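Local coordinates for cyclase (Uncultured organism, PDB 5IBZ), which probably has arylformamidase activity and binds acetylphosphate in the crystal, at residues G110-D115 and L317-V322; S154-G159 and F301-P306; V160-V165 and D198-R203; V165-G170 and E184-K189. All coordinates share one frame; numbering follows the deposited sequence. Where two conformers were deposited one is given.

Interaction 1 (G110-D115 and L317-V322)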
loop_
_atom_site.group_PDB
_atom_site.type_symbol
_atom_site.label_atom_id
_atom_site.label_comp_id
_atom_site.label_asym_id
_atom_site.label_seq_id
_atom_site.Cartn_x
_atom_site.Cartn_y
_atom_site.Cartn_z
ATOM N N GLY B 110 -8.603 9.602 -4.600
ATOM C CA GLY B 110 -8.562 8.646 -5.692
ATOM C C GLY B 110 -9.895 8.109 -6.181
ATOM O O GLY B 110 -9.914 7.296 -7.092
ATOM N N SER B 111 -10.993 8.571 -5.591
ATOM C CA SER B 111 -12.323 8.063 -5.911
ATOM C C SER B 111 -13.358 9.140 -5.576
ATOM O O SER B 111 -13.009 10.302 -5.422
ATOM C CB SER B 111 -12.602 6.760 -5.151
ATOM O OG SER B 111 -13.730 6.074 -5.671
ATOM N N THR B 112 -14.632 8.774 -5.465
ATOM C CA THR B 112 -15.632 9.676 -4.903
ATOM C C THR B 112 -15.074 10.253 -3.603
ATOM O O THR B 112 -14.602 9.510 -2.748
ATOM C CB THR B 112 -16.953 8.936 -4.658
ATOM O OG1 THR B 112 -17.409 8.376 -5.904
ATOM C CG2 THR B 112 -17.983 9.858 -4.064
ATOM N N GLN B 113 -15.125 11.572 -3.457
ATOM C CA GLN B 113 -14.357 12.219 -2.399
ATOM C C GLN B 113 -14.932 13.535 -1.924
ATOM O O GLN B 113 -15.658 14.218 -2.661
ATOM C CB GLN B 113 -12.920 12.474 -2.886
ATOM C CG GLN B 113 -12.813 13.578 -3.947
ATOM C CD GLN B 113 -11.473 13.576 -4.646
ATOM O OE1 GLN B 113 -10.608 14.410 -4.400
ATOM N NE2 GLN B 113 -11.284 12.595 -5.482
ATOM N N TRP B 114 -14.563 13.876 -0.693
ATOM C CA TRP B 114 -14.520 15.268 -0.222
ATOM C C TRP B 114 -13.062 15.678 -0.134
ATOM O O TRP B 114 -12.216 14.884 0.297
ATOM C CB TRP B 114 -15.125 15.467 1.161
ATOM C CG TRP B 114 -16.590 15.508 1.248
ATOM C CD1 TRP B 114 -17.367 14.658 1.959
ATOM C CD2 TRP B 114 -17.480 16.463 0.655
ATOM N NE1 TRP B 114 -18.687 15.014 1.852
ATOM C CE2 TRP B 114 -18.789 16.116 1.056
ATOM C CE3 TRP B 114 -17.306 17.560 -0.173
ATOM C CZ2 TRP B 114 -19.903 16.817 0.642
ATOM C CZ3 TRP B 114 -18.414 18.275 -0.566
ATOM C CH2 TRP B 114 -19.702 17.892 -0.167
ATOM N N ASP B 115 -12.797 16.925 -0.491
ATOM C CA ASP B 115 -11.503 17.549 -0.256
ATOM C C ASP B 115 -11.633 18.454 0.936
ATOM O O ASP B 115 -12.547 19.277 0.997
ATOM C CB ASP B 115 -11.055 18.332 -1.474
ATOM C CG ASP B 115 -10.945 17.452 -2.710
ATOM O OD1 ASP B 115 -10.744 16.222 -2.559
ATOM O OD2 ASP B 115 -11.086 17.990 -3.830
ATOM N N LEU B 317 -15.773 8.452 0.256
ATOM C CA LEU B 317 -17.056 8.280 0.914
ATOM C C LEU B 317 -18.036 7.594 -0.007
ATOM O O LEU B 317 -17.754 7.351 -1.170
ATOM C CB LEU B 317 -17.608 9.613 1.374
ATOM C CG LEU B 317 -18.097 10.519 0.260
ATOM C CD1 LEU B 317 -19.214 11.427 0.826
ATOM C CD2 LEU B 317 -16.987 11.371 -0.268
ATOM N N ASN B 318 -19.185 7.260 0.580
ATOM C CA ASN B 318 -20.319 6.751 -0.164
ATOM C C ASN B 318 -21.505 7.644 0.172
ATOM O O ASN B 318 -22.252 7.381 1.110
ATOM C CB ASN B 318 -20.596 5.301 0.187
ATOM C CG ASN B 318 -21.741 4.742 -0.582
ATOM O OD1 ASN B 318 -22.230 5.363 -1.513
ATOM N ND2 ASN B 318 -22.201 3.575 -0.186
ATOM N N PRO B 319 -21.656 8.745 -0.566
ATOM C CA PRO B 319 -22.789 9.632 -0.236
ATOM C C PRO B 319 -24.128 8.972 -0.550
ATOM O O PRO B 319 -24.269 8.432 -1.661
ATOM C CB PRO B 319 -22.562 10.852 -1.146
ATOM C CG PRO B 319 -21.260 10.592 -1.874
ATOM C CD PRO B 319 -21.021 9.120 -1.826
ATOM N N ILE B 320 -25.083 8.999 0.387
ATOM C CA ILE B 320 -26.418 8.460 0.139
ATOM C C ILE B 320 -27.444 9.590 0.096
ATOM O O ILE B 320 -27.570 10.340 1.066
ATOM C CB ILE B 320 -26.849 7.462 1.221
ATOM C CG1 ILE B 320 -25.778 6.396 1.476
ATOM C CG2 ILE B 320 -28.171 6.794 0.816
ATOM C CD1 ILE B 320 -25.419 5.540 0.258
ATOM N N ALA B 321 -28.132 9.710 -1.043
ATOM C CA ALA B 321 -29.290 10.583 -1.164
ATOM C C ALA B 321 -30.521 9.819 -0.691
ATOM O O ALA B 321 -30.759 8.693 -1.150
ATOM C CB ALA B 321 -29.467 11.050 -2.603
ATOM N N VAL B 322 -31.281 10.428 0.221
ATOM C CA VAL B 322 -32.483 9.808 0.778
ATOM C C VAL B 322 -33.681 10.706 0.539
ATOM O O VAL B 322 -33.670 11.882 0.888
ATOM C CB VAL B 322 -32.346 9.534 2.294
ATOM C CG1 VAL B 322 -33.477 8.645 2.786
ATOM C CG2 VAL B 322 -31.007 8.902 2.604
HETATM O O HOH W 1 -14.806 6.968 -2.194
#

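Interaction 2 (S154-G159 and F301-P306)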
loop_
_atom_site.group_PDB
_atom_site.type_symbol
_atom_site.label_atom_id
_atom_site.label_comp_id
_atom_site.label_asym_id
_atom_site.label_seq_id
_atom_site.Cartn_x
_atom_site.Cartn_y
_atom_site.Cartn_z
ATOM N N SER B 154 -19.943 16.260 9.989
ATOM C CA SER B 154 -20.598 17.139 9.024
ATOM C C SER B 154 -21.043 16.413 7.761
ATOM O O SER B 154 -20.856 15.190 7.607
ATOM C CB SER B 154 -19.668 18.299 8.636
ATOM O OG SER B 154 -20.394 19.345 8.006
ATOM N N PHE B 155 -21.597 17.192 6.840
ATOM C CA PHE B 155 -22.061 16.747 5.520
ATOM C C PHE B 155 -23.165 15.703 5.608
ATOM O O PHE B 155 -23.355 14.900 4.694
ATOM C CB PHE B 155 -20.893 16.236 4.674
ATOM C CG PHE B 155 -19.692 17.144 4.709
ATOM C CD1 PHE B 155 -19.825 18.499 4.541
ATOM C CD2 PHE B 155 -18.432 16.623 4.950
ATOM C CE1 PHE B 155 -18.706 19.344 4.617
ATOM C CE2 PHE B 155 -17.321 17.445 5.009
ATOM C CZ PHE B 155 -17.463 18.801 4.847
ATOM N N LEU B 156 -23.940 15.807 6.670
ATOM C CA LEU B 156 -25.173 15.083 6.784
ATOM C C LEU B 156 -26.242 16.148 7.021
ATOM O O LEU B 156 -26.257 16.801 8.069
ATOM C CB LEU B 156 -25.053 14.050 7.897
ATOM C CG LEU B 156 -26.266 13.182 8.164
ATOM C CD1 LEU B 156 -25.832 11.787 8.595
ATOM C CD2 LEU B 156 -27.146 13.844 9.211
ATOM N N GLY B 157 -27.100 16.360 6.023
ATOM C CA GLY B 157 -27.998 17.496 6.012
ATOM C C GLY B 157 -28.716 17.542 4.691
ATOM O O GLY B 157 -28.981 16.495 4.078
ATOM N N ARG B 158 -29.068 18.747 4.251
ATOM C CA ARG B 158 -29.865 18.881 3.039
ATOM C C ARG B 158 -28.956 18.924 1.814
ATOM O O ARG B 158 -27.936 19.620 1.805
ATOM C CB ARG B 158 -30.739 20.135 3.103
ATOM C CG ARG B 158 -32.126 19.936 2.472
ATOM C CD ARG B 158 -32.996 21.150 2.677
ATOM N NE ARG B 158 -32.625 22.132 1.697
ATOM C CZ ARG B 158 -33.446 22.685 0.813
ATOM N NH1 ARG B 158 -34.749 22.435 0.825
ATOM N NH2 ARG B 158 -32.961 23.535 -0.067
ATOM N N GLY B 159 -29.301 18.134 0.799
ATOM C CA GLY B 159 -28.604 18.188 -0.473
ATOM C C GLY B 159 -29.579 18.614 -1.549
ATOM O O GLY B 159 -30.786 18.364 -1.448
ATOM N N PHE B 301 -32.412 14.470 1.684
ATOM C CA PHE B 301 -31.500 14.280 2.806
ATOM C C PHE B 301 -30.250 13.609 2.260
ATOM O O PHE B 301 -30.335 12.643 1.510
ATOM C CB PHE B 301 -32.154 13.453 3.920
ATOM C CG PHE B 301 -31.289 13.230 5.131
ATOM C CD1 PHE B 301 -30.405 12.155 5.186
ATOM C CD2 PHE B 301 -31.392 14.073 6.213
ATOM C CE1 PHE B 301 -29.632 11.942 6.328
ATOM C CE2 PHE B 301 -30.605 13.876 7.350
ATOM C CZ PHE B 301 -29.738 12.801 7.400
ATOM N N LEU B 302 -29.095 14.167 2.596
ATOM C CA LEU B 302 -27.811 13.663 2.123
ATOM C C LEU B 302 -26.953 13.202 3.283
ATOM O O LEU B 302 -26.706 13.985 4.206
ATOM C CB LEU B 302 -27.078 14.751 1.358
ATOM C CG LEU B 302 -25.715 14.366 0.781
ATOM C CD1 LEU B 302 -25.829 13.207 -0.179
ATOM C CD2 LEU B 302 -25.117 15.554 0.090
ATOM N N ALA B 303 -26.528 11.935 3.252
ATOM C CA ALA B 303 -25.547 11.421 4.200
ATOM C C ALA B 303 -24.231 11.264 3.482
ATOM O O ALA B 303 -24.007 10.244 2.798
ATOM C CB ALA B 303 -25.995 10.091 4.790
ATOM N N ALA B 304 -23.377 12.283 3.616
ATOM C CA ALA B 304 -22.106 12.339 2.905
ATOM C C ALA B 304 -20.960 12.580 3.881
ATOM O O ALA B 304 -19.993 13.297 3.590
ATOM C CB ALA B 304 -22.149 13.396 1.839
ATOM N N GLN B 305 -21.006 11.878 4.998
ATOM C CA GLN B 305 -19.948 12.012 6.000
ATOM C C GLN B 305 -18.615 11.469 5.472
ATOM O O GLN B 305 -18.568 10.480 4.745
ATOM C CB GLN B 305 -20.359 11.304 7.299
ATOM C CG GLN B 305 -20.440 9.766 7.220
ATOM C CD GLN B 305 -21.812 9.210 6.797
ATOM O OE1 GLN B 305 -22.524 9.795 5.975
ATOM N NE2 GLN B 305 -22.150 8.045 7.331
ATOM N N PRO B 306 -17.519 12.135 5.833
ATOM C CA PRO B 306 -16.212 11.588 5.492
ATOM C C PRO B 306 -15.811 10.487 6.462
ATOM O O PRO B 306 -16.429 10.338 7.518
ATOM C CB PRO B 306 -15.290 12.790 5.666
ATOM C CG PRO B 306 -15.882 13.491 6.843
ATOM C CD PRO B 306 -17.398 13.315 6.714
#

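Interaction 3 (V160-V165 and D198-R203)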
loop_
_atom_site.group_PDB
_atom_site.type_symbol
_atom_site.label_atom_id
_atom_site.label_comp_id
_atom_site.label_asym_id
_atom_site.label_seq_id
_atom_site.Cartn_x
_atom_site.Cartn_y
_atom_site.Cartn_z
ATOM N N VAL B 160 -29.056 19.285 -2.570
ATOM C CA VAL B 160 -29.836 19.704 -3.715
ATOM C C VAL B 160 -29.063 19.359 -4.986
ATOM O O VAL B 160 -27.894 19.763 -5.141
ATOM C CB VAL B 160 -30.137 21.214 -3.681
ATOM C CG1 VAL B 160 -30.995 21.625 -4.911
ATOM C CG2 VAL B 160 -30.827 21.573 -2.374
ATOM N N LEU B 161 -29.708 18.592 -5.863
ATOM C CA LEU B 161 -29.183 18.305 -7.195
ATOM C C LEU B 161 -29.534 19.408 -8.157
ATOM O O LEU B 161 -30.691 19.805 -8.250
ATOM C CB LEU B 161 -29.736 16.986 -7.741
ATOM C CG LEU B 161 -29.384 16.654 -9.191
ATOM C CD1 LEU B 161 -27.913 16.345 -9.333
ATOM C CD2 LEU B 161 -30.242 15.487 -9.684
ATOM N N VAL B 162 -28.523 19.916 -8.860
ATOM C CA VAL B 162 -28.780 20.745 -10.021
ATOM C C VAL B 162 -28.262 20.000 -11.259
ATOM O O VAL B 162 -27.056 19.752 -11.418
ATOM C CB VAL B 162 -28.163 22.164 -9.854
ATOM C CG1 VAL B 162 -26.647 22.137 -9.678
ATOM C CG2 VAL B 162 -28.583 23.064 -10.988
ATOM N N ASP B 163 -29.199 19.620 -12.115
ATOM C CA ASP B 163 -28.900 18.788 -13.271
ATOM C C ASP B 163 -28.611 19.688 -14.448
ATOM O O ASP B 163 -29.482 20.017 -15.240
ATOM C CB ASP B 163 -30.047 17.838 -13.555
ATOM C CG ASP B 163 -29.679 16.754 -14.558
ATOM O OD1 ASP B 163 -28.667 16.909 -15.274
ATOM O OD2 ASP B 163 -30.443 15.756 -14.626
ATOM N N ILE B 164 -27.363 20.101 -14.553
ATOM C CA ILE B 164 -26.983 21.027 -15.609
ATOM C C ILE B 164 -27.061 20.339 -16.975
ATOM O O ILE B 164 -27.433 20.960 -17.970
ATOM C CB ILE B 164 -25.578 21.598 -15.353
ATOM C CG1 ILE B 164 -25.553 22.394 -14.035
ATOM C CG2 ILE B 164 -25.155 22.501 -16.503
ATOM C CD1 ILE B 164 -26.383 23.661 -14.052
ATOM N N VAL B 165 -26.744 19.046 -17.021
ATOM C CA VAL B 165 -26.856 18.275 -18.263
ATOM C C VAL B 165 -28.286 18.388 -18.816
ATOM O O VAL B 165 -28.482 18.726 -19.992
ATOM C CB VAL B 165 -26.441 16.787 -18.044
ATOM C CG1 VAL B 165 -26.808 15.924 -19.227
ATOM C CG2 VAL B 165 -24.933 16.690 -17.772
ATOM N N ASP B 198 -27.021 24.071 2.655
ATOM C CA ASP B 198 -27.183 23.028 1.650
ATOM C C ASP B 198 -25.838 22.568 1.110
ATOM O O ASP B 198 -24.868 23.327 1.038
ATOM C CB ASP B 198 -28.031 23.501 0.464
ATOM C CG ASP B 198 -29.510 23.563 0.759
ATOM O OD1 ASP B 198 -29.957 23.109 1.849
ATOM O OD2 ASP B 198 -30.241 24.078 -0.134
ATOM N N ILE B 199 -25.791 21.297 0.743
ATOM C CA ILE B 199 -24.738 20.763 -0.087
ATOM C C ILE B 199 -25.271 20.714 -1.514
ATOM O O ILE B 199 -26.277 20.058 -1.772
ATOM C CB ILE B 199 -24.326 19.376 0.395
ATOM C CG1 ILE B 199 -23.652 19.499 1.767
ATOM C CG2 ILE B 199 -23.374 18.712 -0.589
ATOM C CD1 ILE B 199 -23.657 18.237 2.562
ATOM N N LEU B 200 -24.614 21.415 -2.427
ATOM C CA LEU B 200 -25.001 21.453 -3.827
ATOM C C LEU B 200 -24.294 20.357 -4.598
ATOM O O LEU B 200 -23.085 20.219 -4.525
ATOM C CB LEU B 200 -24.672 22.809 -4.409
ATOM C CG LEU B 200 -25.126 23.013 -5.851
ATOM C CD1 LEU B 200 -26.651 23.104 -5.956
ATOM C CD2 LEU B 200 -24.493 24.271 -6.412
ATOM N N VAL B 201 -25.069 19.579 -5.338
ATOM C CA VAL B 201 -24.550 18.456 -6.087
ATOM C C VAL B 201 -24.839 18.718 -7.568
ATOM O O VAL B 201 -26.009 18.857 -7.961
ATOM C CB VAL B 201 -25.208 17.133 -5.606
ATOM C CG1 VAL B 201 -24.719 15.987 -6.384
ATOM C CG2 VAL B 201 -24.944 16.925 -4.101
ATOM N N ILE B 202 -23.781 18.851 -8.370
ATOM C CA ILE B 202 -23.889 19.298 -9.762
ATOM C C ILE B 202 -23.657 18.165 -10.742
ATOM O O ILE B 202 -22.568 17.544 -10.736
ATOM C CB ILE B 202 -22.867 20.413 -10.068
ATOM C CG1 ILE B 202 -23.010 21.539 -9.037
ATOM C CG2 ILE B 202 -23.047 20.953 -11.493
ATOM C CD1 ILE B 202 -21.934 22.601 -9.153
ATOM N N ARG B 203 -24.657 17.882 -11.576
ATOM C CA ARG B 203 -24.486 16.900 -12.650
ATOM C C ARG B 203 -23.985 17.560 -13.937
ATOM O O ARG B 203 -24.711 18.365 -14.569
ATOM C CB ARG B 203 -25.787 16.144 -12.937
ATOM C CG ARG B 203 -25.624 15.150 -14.088
ATOM C CD ARG B 203 -26.720 14.081 -14.114
ATOM N NE ARG B 203 -26.555 13.167 -15.247
ATOM C CZ ARG B 203 -27.265 13.208 -16.372
ATOM N NH1 ARG B 203 -28.196 14.128 -16.572
ATOM N NH2 ARG B 203 -27.019 12.319 -17.310
#

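Interaction 4 (V165-G170 and E184-K189)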
loop_
_atom_site.group_PDB
_atom_site.type_symbol
_atom_site.label_atom_id
_atom_site.label_comp_id
_atom_site.label_asym_id
_atom_site.label_seq_id
_atom_site.Cartn_x
_atom_site.Cartn_y
_atom_site.Cartn_z
ATOM N N VAL B 165 -26.744 19.046 -17.021
ATOM C CA VAL B 165 -26.856 18.275 -18.263
ATOM C C VAL B 165 -28.286 18.388 -18.816
ATOM O O VAL B 165 -28.482 18.726 -19.992
ATOM C CB VAL B 165 -26.441 16.787 -18.044
ATOM C CG1 VAL B 165 -26.808 15.924 -19.227
ATOM C CG2 VAL B 165 -24.933 16.690 -17.772
ATOM N N ARG B 166 -29.292 18.138 -17.990
ATOM C CA ARG B 166 -30.671 18.189 -18.494
ATOM C C ARG B 166 -31.110 19.625 -18.791
ATOM O O ARG B 166 -31.873 19.861 -19.726
ATOM C CB ARG B 166 -31.649 17.530 -17.509
ATOM C CG ARG B 166 -31.742 16.023 -17.684
ATOM C CD ARG B 166 -32.800 15.386 -16.778
ATOM N NE ARG B 166 -32.963 13.966 -17.098
ATOM C CZ ARG B 166 -32.181 12.989 -16.636
ATOM N NH1 ARG B 166 -31.177 13.263 -15.788
ATOM N NH2 ARG B 166 -32.405 11.727 -17.009
ATOM N N PHE B 167 -30.641 20.578 -17.991
ATOM C CA PHE B 167 -30.949 21.979 -18.247
ATOM C C PHE B 167 -30.459 22.401 -19.647
ATOM O O PHE B 167 -31.131 23.183 -20.340
ATOM C CB PHE B 167 -30.322 22.870 -17.168
ATOM C CG PHE B 167 -30.486 24.346 -17.439
ATOM C CD1 PHE B 167 -31.740 24.916 -17.432
ATOM C CD2 PHE B 167 -29.383 25.152 -17.678
ATOM C CE1 PHE B 167 -31.898 26.265 -17.680
ATOM C CE2 PHE B 167 -29.547 26.508 -17.944
ATOM C CZ PHE B 167 -30.801 27.048 -17.923
ATOM N N LYS B 168 -29.307 21.870 -20.058
ATOM C CA LYS B 168 -28.707 22.205 -21.348
ATOM C C LYS B 168 -29.105 21.215 -22.454
ATOM O O LYS B 168 -28.487 21.168 -23.516
ATOM C CB LYS B 168 -27.187 22.271 -21.214
ATOM C CG LYS B 168 -26.683 23.386 -20.289
ATOM C CD LYS B 168 -26.857 24.746 -20.933
ATOM C CE LYS B 168 -26.164 25.831 -20.159
ATOM N NZ LYS B 168 -26.218 27.129 -20.917
ATOM N N GLY B 169 -30.166 20.459 -22.213
ATOM C CA GLY B 169 -30.801 19.678 -23.256
ATOM C C GLY B 169 -30.382 18.228 -23.331
ATOM O O GLY B 169 -30.726 17.542 -24.299
ATOM N N GLY B 170 -29.632 17.761 -22.336
ATOM C CA GLY B 170 -29.217 16.363 -22.268
ATOM C C GLY B 170 -27.738 16.090 -22.498
ATOM O O GLY B 170 -27.303 14.938 -22.500
ATOM N N GLU B 184 -28.472 29.079 -11.693
ATOM C CA GLU B 184 -29.756 29.685 -11.319
ATOM C C GLU B 184 -30.880 29.268 -12.270
ATOM O O GLU B 184 -32.022 29.047 -11.847
ATOM C CB GLU B 184 -29.628 31.210 -11.277
ATOM C CG GLU B 184 -28.665 31.652 -10.216
ATOM C CD GLU B 184 -28.796 33.127 -9.872
ATOM O OE1 GLU B 184 -28.521 33.972 -10.750
ATOM O OE2 GLU B 184 -29.173 33.430 -8.719
ATOM N N GLY B 185 -30.538 29.128 -13.545
ATOM C CA GLY B 185 -31.511 28.774 -14.561
ATOM C C GLY B 185 -32.001 27.358 -14.371
ATOM O O GLY B 185 -33.194 27.072 -14.531
ATOM N N ALA B 186 -31.074 26.463 -14.061
ATOM C CA ALA B 186 -31.434 25.070 -13.836
ATOM C C ALA B 186 -32.275 24.907 -12.580
ATOM O O ALA B 186 -33.272 24.199 -12.575
ATOM C CB ALA B 186 -30.185 24.217 -13.755
ATOM N N LEU B 187 -31.871 25.566 -11.506
ATOM C CA LEU B 187 -32.650 25.520 -10.278
ATOM C C LEU B 187 -34.062 26.080 -10.503
ATOM O O LEU B 187 -35.035 25.531 -10.009
ATOM C CB LEU B 187 -31.932 26.286 -9.165
ATOM C CG LEU B 187 -30.710 25.554 -8.614
ATOM C CD1 LEU B 187 -29.802 26.495 -7.846
ATOM C CD2 LEU B 187 -31.157 24.407 -7.718
ATOM N N ALA B 188 -34.178 27.157 -11.273
ATOM C CA ALA B 188 -35.504 27.717 -11.572
ATOM C C ALA B 188 -36.354 26.736 -12.381
ATOM O O ALA B 188 -37.543 26.559 -12.085
ATOM C CB ALA B 188 -35.367 29.041 -12.301
ATOM N N LYS B 189 -35.757 26.095 -13.385
ATOM C CA LYS B 189 -36.465 25.101 -14.198
ATOM C C LYS B 189 -36.971 23.942 -13.353
ATOM O O LYS B 189 -38.077 23.443 -13.561
ATOM C CB LYS B 189 -35.552 24.569 -15.296
ATOM C CG LYS B 189 -36.255 23.637 -16.273
ATOM C CD LYS B 189 -35.338 23.242 -17.414
ATOM C CE LYS B 189 -34.782 21.834 -17.268
ATOM N NZ LYS B 189 -34.930 21.076 -18.547
HETATM O O HOH W 2 -33.920 23.372 -20.233
#

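Interaction 1 (G110-D115 and L317-V322)
Beside the acetylphosphate pocket, on strand 113-115 of the mixed sheet, T112, Q113 and W114 meet L317 and P319 where the chain leaves strand 314-316, the antiparallel neighbour of strand 113-115. The backbone link is mostly indirect. L317 N makes only a weak bond to T112 O, 3.4 Å long, whereas a water donates to T112 O at 2.6 Å and accepts from L317 N at 3.0 Å. With chi1 of 72°, CG of L317 lies between its backbone N and carbonyl carbon, and the two methyls fork from there. CD2 rests on the main chain, 3.4 Å from Q113 C, and CD1 reaches the W114 indole obliquely, 3.8 Å from NE1. That indole N-H is bonded to A304 O, which fixes the ring's rotation. T112 and P319 meet tip to tip, CG2 lying 3.8 Å from the proline CD, while T112 OG1 is held by I282 O and I57 N. Q113 points away from L317; its NE2 donates to S111 O at 2.9 Å, in the carbonyl plane, leaving OE1 2.6 Å from OD1 of D115, a residue that touches the ligand. The contact thus belongs to a strand of the mixed sheet with the acetylphosphate pocket, at Q113 and D115, on one side and buried apolar packing, of W114 on L317, on the other.

Interaction 2 (S154-G159 and F301-P306)
G157 and L302 face each other as an antiparallel hydrogen-bonded pair: L302 N donates to G157 O at 2.8 Å, nearly along the C=O axis, and G157 N returns a 3.0 Å bond to L302 O. L302 O also takes a CA-H...O contact from L156, 3.2 Å from its CA. A third bond, A304 N to F155 O at 2.8 Å, extends the ladder beyond the non-hydrogen-bonded pair L156 and A303. F155 brings its CB against A304 O at 3.3 Å, and its ring meets P306 CD edge-on through CD2, at 3.9 Å. On strand 299-303, F301 has CG anti to its backbone N (chi1 -179°), and one face of its ring lies over G157 O. The ring's CZ approaches L156 obliquely, 3.6 Å from CG, although L156 is modelled in two conformers and the exact fit is doubtful. Further out, helix 37-44 touches L156 and F301, and F301 of the second subunit meets this ring. An alanine in place of F301 would probably open a gap beside L156 and lose the ring-to-ring contact between the two subunits. Q305 is bonded by NE2 to N318 O of the second subunit. Three backbone bonds hold the two segments together, while the apolar groups around them serve both the buried core and the subunit interface.

Interaction 3 (V160-V165 and D198-R203)
R203 engages the start of helix 164-167 with both its backbone and its side chain. Its carbonyl O accepts from V165 N at 3.3 Å, and weakly from I164 N, just where strand 160-163 turns into the helix. Strands 160-163 and 199-203 are parallel, their axes 4.8 Å apart and inclined by 25°, and belong to a beta-alpha-beta crossover that passes through helices 164-167 and 180-190. In their ladder V201 N donates to V160 O at 2.8 Å, and V201 O accepts from V162 N at 2.9 Å. The extended R203 side chain runs alongside D163 and forms a salt bridge, NH1 to OD1 at 3.1 Å on the syn lone pair, with a weaker bond to OD2. Carboxylate and guanidinium planes stand 79° apart. D163, the helix N-cap, also pairs through OD2 with R166, so its charge probably offsets the repulsion between the neighbouring arginines; R203 NH2 goes to E208. On the other face of the sheet, I164 CG1 packs beside I202 CG2 at 3.8 Å, under helix 180-190. V165 covers one face of the guanidinium, its CB 3.5 Å from R203 NH1.

Interaction 4 (V165-G170 and E184-K189)
F167 and A186 bring their CA atoms to 5.4 Å where the last turn of helix 164-167 meets helix 180-190; the shorter helix ends there in a Schellman motif, with G170 N bonded to V165 O, G169 N to R166 O, and G169 at positive phi. F167 carries the contact. Its CG is anti to the backbone N (chi1 174°), directed to the longer helix, and the ring lies over that helix. One face of the ring covers the peptide joining G185 to A186: the amide N of A186 lies 3.6 Å above the plane, over the ring centre, and CE1 is 3.5 Å from G185 C. G185 is suited to this spot, because a CB there would clash with CZ. A186 CB adds an apolar touch on F167 CB at 3.7 Å. K189 arrives at the ring's edge, its CD in plane and 4.0 Å from CD1, and then bends at chi3 and chi4. Its ammonium makes a weak 3.5 Å bond to R166 O and donates at 3.0 Å from NZ to a water that in turn donates to F167 O. An alanine at F167 would probably leave the G185 peptide face without its aromatic cover and K189 freer to move. Lying near the surface, the arrangement is a helix-to-helix contact within a beta-alpha-beta crossover, made by a Schellman-terminated helix.

Interactions 1, 2 and 3 all reach the nine-stranded mixed sheet, and interaction 4 joins helices beside it. Along the chain they are nested: interaction 4 within 3, 3 within 2, and 2 within 1. Interactions 2 and 3 share strand 158-163, with centres about 14 Å apart; there the partner changes from antiparallel 299-303 on one side to parallel 199-203 on the other. Interactions 3 and 4 share V165, with centres about 10 Å apart. Interaction 1 is about 10 Å from interaction 2 between centres and about 23 Å from interaction 4. Interactions 1 and 2 touch the second subunit, 3 and 4 no other chain of the assembly; the nesting gathers sequence-distant strands into one sheet.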